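Local atomic coordinates of cellulose 1,4-beta-cellobiosidase (Thermobifida fusca, PDB entry 4JJJ), a protein that probably hydrolyses cellulose as a cellobiohydrolase, this chain being the family 48 glycoside hydrolase catalytic part of a longer protein that also carries a carbohydrate-binding module. Residues A[323-327]-A[417-421]; A[356-360]-A[434-440]. The protein carries 1 engineered substitution. Where two conformers were deposited one is given. Residues are numbered along the deposited sequence.

Contact 1: residues A[323-327]-A[417-421]; sequences HQGYQ and FQVWN. With BGC (beta-D-glucopyranose), chain B.
Residues 323-327 leave a strand at His-323 and tighten into a 3-10 turn over 324-326, with Tyr-326 N bonded to His-323 O at 3.0 Å and Gln-327 N to Gln-324 O at 3.2 Å. This turn lies against the first turns of helix 416-432, closest where Gly-325 CA stands 4.4 Å from Phe-417 CA. Phe-417 (chi1 m) buries more surface in this contact than any other residue: its ring receives the edge of His-323 on one face, centroids 4.4 Å apart and planes at 52°, and Tyr-326 CE1 approaches Phe-417 CE1 at 3.8 Å. His-323 is held for this T-shaped pair by Gly-325 N, which donates to His-323 ND1 at 2.9 Å. Glycine suits position 325, since a CB there would clash with Phe-417 CD1. This buried contact lines the substrate cleft of the (alpha/alpha)6 barrel of family 48: Phe-417 CZ lies 3.7 Å from C6 of the bound glucose and Trp-420 CH2 3.4 Å from its O4, while Tyr-326 touches another glucose unit and stacks on Trp-299. Away from the sugar, Gln-324 (chi1 p) folds its amide back onto the helix. Gln-324 OE1 accepts a weak hydrogen bond from Asn-421 ND2 at 3.1 Å, and its NE2 donates to Asn-412. Asn-421 (chi1 t) suits this position because its amide can both donate and accept: water 1 joins its ND2 to Gln-324 OE1 and Gln-418 O, and water 2 donates to its OD1 and, weakly, to Gln-327 O.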
# COMPACT_ATOMS: atom_id res chain seq x y z
N HIS A 323 -10.11 -1.23 2.28
CA HIS A 323 -9.69 -0.88 3.60
C HIS A 323 -9.72 0.64 3.74
O HIS A 323 -9.22 1.35 2.89
CB HIS A 323 -8.27 -1.45 3.77
CG HIS A 323 -7.66 -1.37 5.14
ND1 HIS A 323 -7.48 -0.18 5.85
CD2 HIS A 323 -7.14 -2.33 5.93
CE1 HIS A 323 -6.83 -0.42 6.96
NE2 HIS A 323 -6.63 -1.74 7.05
N GLN A 324 -10.21 1.14 4.86
CA GLN A 324 -10.29 2.57 5.09
C GLN A 324 -8.95 3.28 4.90
O GLN A 324 -8.83 4.43 4.45
CB GLN A 324 -10.78 2.89 6.52
CG GLN A 324 -9.94 2.36 7.69
CD GLN A 324 -8.90 3.31 8.19
OE1 GLN A 324 -8.96 4.52 7.91
NE2 GLN A 324 -7.89 2.80 8.91
N GLY A 325 -7.89 2.62 5.29
CA GLY A 325 -6.53 3.20 5.27
C GLY A 325 -6.02 3.48 3.90
O GLY A 325 -5.00 4.27 3.79
N TYR A 326 -6.60 2.88 2.87
CA TYR A 326 -6.22 3.09 1.47
C TYR A 326 -6.94 4.26 0.83
O TYR A 326 -6.56 4.75 -0.20
CB TYR A 326 -6.44 1.84 0.59
CG TYR A 326 -5.41 0.76 0.78
CD1 TYR A 326 -4.80 0.48 1.97
CD2 TYR A 326 -5.18 -0.08 -0.32
CE1 TYR A 326 -3.89 -0.55 2.07
CE2 TYR A 326 -4.23 -1.10 -0.26
CZ TYR A 326 -3.61 -1.32 0.91
OH TYR A 326 -2.65 -2.31 0.96
N GLN A 327 -8.10 4.64 1.39
CA GLN A 327 -8.90 5.59 0.64
C GLN A 327 -8.22 6.94 0.54
O GLN A 327 -7.47 7.31 1.45
CB GLN A 327 -10.32 5.75 1.23
CG GLN A 327 -11.04 4.41 1.53
CD GLN A 327 -11.03 3.48 0.30
OE1 GLN A 327 -10.46 2.34 0.42
NE2 GLN A 327 -11.41 3.91 -0.78
N PHE A 417 -2.78 3.35 9.68
CA PHE A 417 -3.73 3.55 8.62
C PHE A 417 -4.74 4.63 8.96
O PHE A 417 -5.29 5.29 8.09
CB PHE A 417 -4.46 2.23 8.37
CG PHE A 417 -3.76 1.25 7.50
CD1 PHE A 417 -3.24 1.62 6.26
CD2 PHE A 417 -3.54 -0.01 7.96
CE1 PHE A 417 -2.61 0.66 5.42
CE2 PHE A 417 -2.91 -0.92 7.16
CZ PHE A 417 -2.46 -0.59 5.91
N GLN A 418 -4.97 4.86 10.26
CA GLN A 418 -5.87 5.95 10.71
C GLN A 418 -5.37 7.28 10.21
O GLN A 418 -6.11 8.05 9.57
CB GLN A 418 -5.98 6.09 12.21
CG GLN A 418 -6.59 4.92 12.96
CD GLN A 418 -8.00 4.70 12.60
OE1 GLN A 418 -8.87 5.65 12.69
NE2 GLN A 418 -8.33 3.48 12.16
N VAL A 419 -4.06 7.55 10.41
CA VAL A 419 -3.44 8.84 10.01
C VAL A 419 -3.19 8.90 8.54
O VAL A 419 -3.29 10.00 7.95
CB VAL A 419 -2.26 9.18 10.90
CG1 VAL A 419 -2.71 9.54 12.30
CG2 VAL A 419 -1.21 8.10 10.96
N TRP A 420 -2.85 7.83 7.89
CA TRP A 420 -2.65 7.90 6.43
C TRP A 420 -3.97 8.32 5.74
O TRP A 420 -4.00 9.23 4.86
CB TRP A 420 -2.12 6.64 5.89
CG TRP A 420 -0.68 6.42 6.05
CD1 TRP A 420 0.25 7.30 6.45
CD2 TRP A 420 0.04 5.24 5.63
NE1 TRP A 420 1.49 6.73 6.39
CE2 TRP A 420 1.40 5.48 5.85
CE3 TRP A 420 -0.36 4.03 5.07
CZ2 TRP A 420 2.38 4.57 5.52
CZ3 TRP A 420 0.62 3.08 4.73
CH2 TRP A 420 1.96 3.36 4.95
N ASN A 421 -5.10 7.70 6.16
CA ASN A 421 -6.40 8.10 5.62
C ASN A 421 -6.80 9.49 6.07
O ASN A 421 -7.11 10.39 5.25
CB ASN A 421 -7.44 7.09 5.99
CG ASN A 421 -8.83 7.64 5.84
OD1 ASN A 421 -9.14 8.18 4.84
ND2 ASN A 421 -9.71 7.26 6.78
C2 BGC B . 5.36 -0.61 6.46
C3 BGC B . 4.66 -0.04 5.22
C4 BGC B . 3.22 -0.63 5.10
C5 BGC B . 2.45 -0.55 6.44
C6 BGC B . 1.13 -1.29 6.34
C1 BGC B . 4.52 -0.43 7.71
O2 BGC B . 6.59 0.08 6.67
O3 BGC B . 5.48 -0.37 4.08
O4 BGC B . 2.53 0.09 4.06
O5 BGC B . 3.27 -1.12 7.47
O6 BGC B . 1.33 -2.64 5.97
O HOH W 1 -8.67 6.91 9.03
O HOH W 2 -8.95 9.53 2.35

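Contact 2: residues A[356-360]-A[434-440]; sequences FDRQL and DARAEAI. With ZN (zinc ion), chain T; CA (calcium ion), chain G.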
# COMPACT_ATOMS: atom_id res chain seq x y z
N PHE A 356 -15.23 9.56 -5.36
CA PHE A 356 -15.06 10.62 -4.38
C PHE A 356 -16.19 10.55 -3.34
O PHE A 356 -15.98 10.54 -2.12
CB PHE A 356 -14.96 11.94 -5.09
CG PHE A 356 -14.85 13.16 -4.21
CD1 PHE A 356 -13.98 13.21 -3.15
CD2 PHE A 356 -15.58 14.32 -4.46
CE1 PHE A 356 -13.85 14.33 -2.35
CE2 PHE A 356 -15.45 15.45 -3.71
CZ PHE A 356 -14.59 15.47 -2.63
N ASP A 357 -17.42 10.58 -3.85
CA ASP A 357 -18.61 10.48 -3.01
C ASP A 357 -18.65 9.16 -2.22
O ASP A 357 -18.83 9.18 -0.98
CB ASP A 357 -19.86 10.58 -3.89
CG ASP A 357 -21.14 10.23 -3.17
OD1 ASP A 357 -21.36 10.89 -2.15
OD2 ASP A 357 -21.84 9.24 -3.63
N ARG A 358 -18.47 8.04 -2.92
CA ARG A 358 -18.56 6.74 -2.30
C ARG A 358 -17.50 6.55 -1.15
O ARG A 358 -17.80 6.02 -0.08
CB ARG A 358 -18.38 5.62 -3.29
CG ARG A 358 -18.82 4.25 -2.78
CD ARG A 358 -20.30 4.10 -2.62
NE ARG A 358 -21.11 4.27 -3.82
CZ ARG A 358 -21.35 3.25 -4.66
NH1 ARG A 358 -20.83 2.07 -4.53
NH2 ARG A 358 -22.15 3.43 -5.69
N GLN A 359 -16.30 7.06 -1.41
CA GLN A 359 -15.24 6.92 -0.40
C GLN A 359 -15.62 7.72 0.85
O GLN A 359 -15.43 7.22 1.97
CB GLN A 359 -13.92 7.42 -0.95
CG GLN A 359 -13.28 6.52 -2.01
CD GLN A 359 -11.87 6.96 -2.37
OE1 GLN A 359 -11.07 7.40 -1.56
NE2 GLN A 359 -11.64 6.95 -3.67
N LEU A 360 -16.16 8.94 0.73
CA LEU A 360 -16.55 9.66 1.90
C LEU A 360 -17.69 8.97 2.64
O LEU A 360 -17.66 8.98 3.91
CB LEU A 360 -16.95 11.10 1.54
CG LEU A 360 -15.72 12.00 1.24
CD1 LEU A 360 -16.20 13.21 0.40
CD2 LEU A 360 -15.06 12.39 2.55
N ASP A 434 -14.87 20.82 2.78
CA ASP A 434 -15.87 19.77 2.58
C ASP A 434 -16.53 19.39 3.93
O ASP A 434 -15.86 18.86 4.83
CB ASP A 434 -15.24 18.54 1.92
CG ASP A 434 -16.26 17.55 1.43
OD1 ASP A 434 -16.98 16.96 2.28
OD2 ASP A 434 -16.30 17.38 0.19
N ALA A 435 -17.81 19.66 4.03
CA ALA A 435 -18.56 19.42 5.30
C ALA A 435 -18.55 17.95 5.71
O ALA A 435 -18.70 17.66 6.89
CB ALA A 435 -19.98 19.90 5.16
N ARG A 436 -18.49 17.06 4.75
CA ARG A 436 -18.47 15.62 4.99
C ARG A 436 -17.14 15.28 5.67
O ARG A 436 -17.09 14.54 6.70
CB ARG A 436 -18.65 14.77 3.74
CG ARG A 436 -19.99 15.13 3.01
CD ARG A 436 -20.02 14.59 1.58
NE ARG A 436 -19.07 15.27 0.74
CZ ARG A 436 -18.98 15.12 -0.59
NH1 ARG A 436 -19.80 14.27 -1.18
NH2 ARG A 436 -18.01 15.73 -1.29
N ALA A 437 -16.07 15.73 5.08
CA ALA A 437 -14.74 15.59 5.74
C ALA A 437 -14.70 16.17 7.13
O ALA A 437 -14.18 15.58 8.06
CB ALA A 437 -13.69 16.19 4.88
N GLU A 438 -15.29 17.36 7.26
CA GLU A 438 -15.32 18.06 8.56
C GLU A 438 -16.02 17.20 9.64
O GLU A 438 -15.49 17.07 10.75
CB GLU A 438 -16.08 19.36 8.39
CG GLU A 438 -16.07 20.21 9.62
CD GLU A 438 -16.82 21.51 9.47
OE1 GLU A 438 -17.54 21.74 8.57
OE2 GLU A 438 -16.65 22.34 10.34
N ALA A 439 -17.13 16.56 9.26
CA ALA A 439 -17.85 15.75 10.25
C ALA A 439 -17.03 14.60 10.71
O ALA A 439 -17.04 14.29 11.91
CB ALA A 439 -19.17 15.29 9.72
N ILE A 440 -16.34 13.91 9.78
CA ILE A 440 -15.44 12.82 10.21
C ILE A 440 -14.35 13.32 11.14
O ILE A 440 -14.06 12.74 12.25
CB ILE A 440 -14.85 12.13 8.95
CG1 ILE A 440 -15.91 11.45 8.13
CG2 ILE A 440 -13.83 11.08 9.39
CD1 ILE A 440 -15.48 11.03 6.75
ZN ZN T . -23.06 10.33 -1.24
CA CA G . -16.84 21.58 12.85
O HOH W 3 -20.15 11.36 0.24
O HOH W 4 -24.71 10.69 -2.41
O HOH W 5 -15.61 23.44 13.64
O HOH W 6 -18.44 22.74 13.84
O HOH W 7 -14.49 21.88 12.38
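Leu-360 lays its CD1 over one face of the Arg-436 guanidinium, 3.5 Å from CZ, while its CD2 reaches Ile-440 CD1 at 4.4 Å. A branched aliphatic side chain suits both neighbours, the flat guanidinium and the apolar isoleucine. Arg-436 is held in place from its own segment: Asp-434, the N-cap of helix 435-450, accepts from Ala-437 N with OD1 at 3.2 Å and forms a salt bridge from OD2 to Arg-436 NH2 at 2.8 Å. Phe-356 CE2 comes within 3.5 Å of Arg-436 NH2, but Arg-436 CZ lies 5.2 Å from the centroid of the Phe-356 ring, long for a cation-pi contact and at most a weak attraction. Water 3 links Arg-436 NH1, weakly, to Asp-357 OD1, which binds zinc at 2.0 Å; Glu-361 is another zinc ligand. Glu-438 turns to a calcium site shared with Asp-442. The two helix segments run nearly parallel, at 18° with axes 11.2 Å apart, and their inner sides meet other helices of the barrel: Phe-356 and Leu-360 pack on helix 329-337, Ala-437 and Ile-440 on helix 416-432.

How the contacts relate
From the N terminus, the chain leaves strand 321-323 through the turn of contact 1, passes along helix 329-337 and enters helix 348-365, which supplies residues 356-360 to contact 2. It then runs through the strands at 376-378 and 398-401 before helix 416-432 returns to the turn, closing the 89-residue loop of contact 1. Helix 435-450 follows directly, and its first turns close the 73-residue loop of contact 2. The two loops therefore cross rather than nest. Their centres are 14 Å apart, and they touch where Gln-327 CB packs 3.3 Å from Gln-359 OE1. Contact 1 lies at the sugar-binding cleft, contact 2 farther from the chain centre beside bound metals.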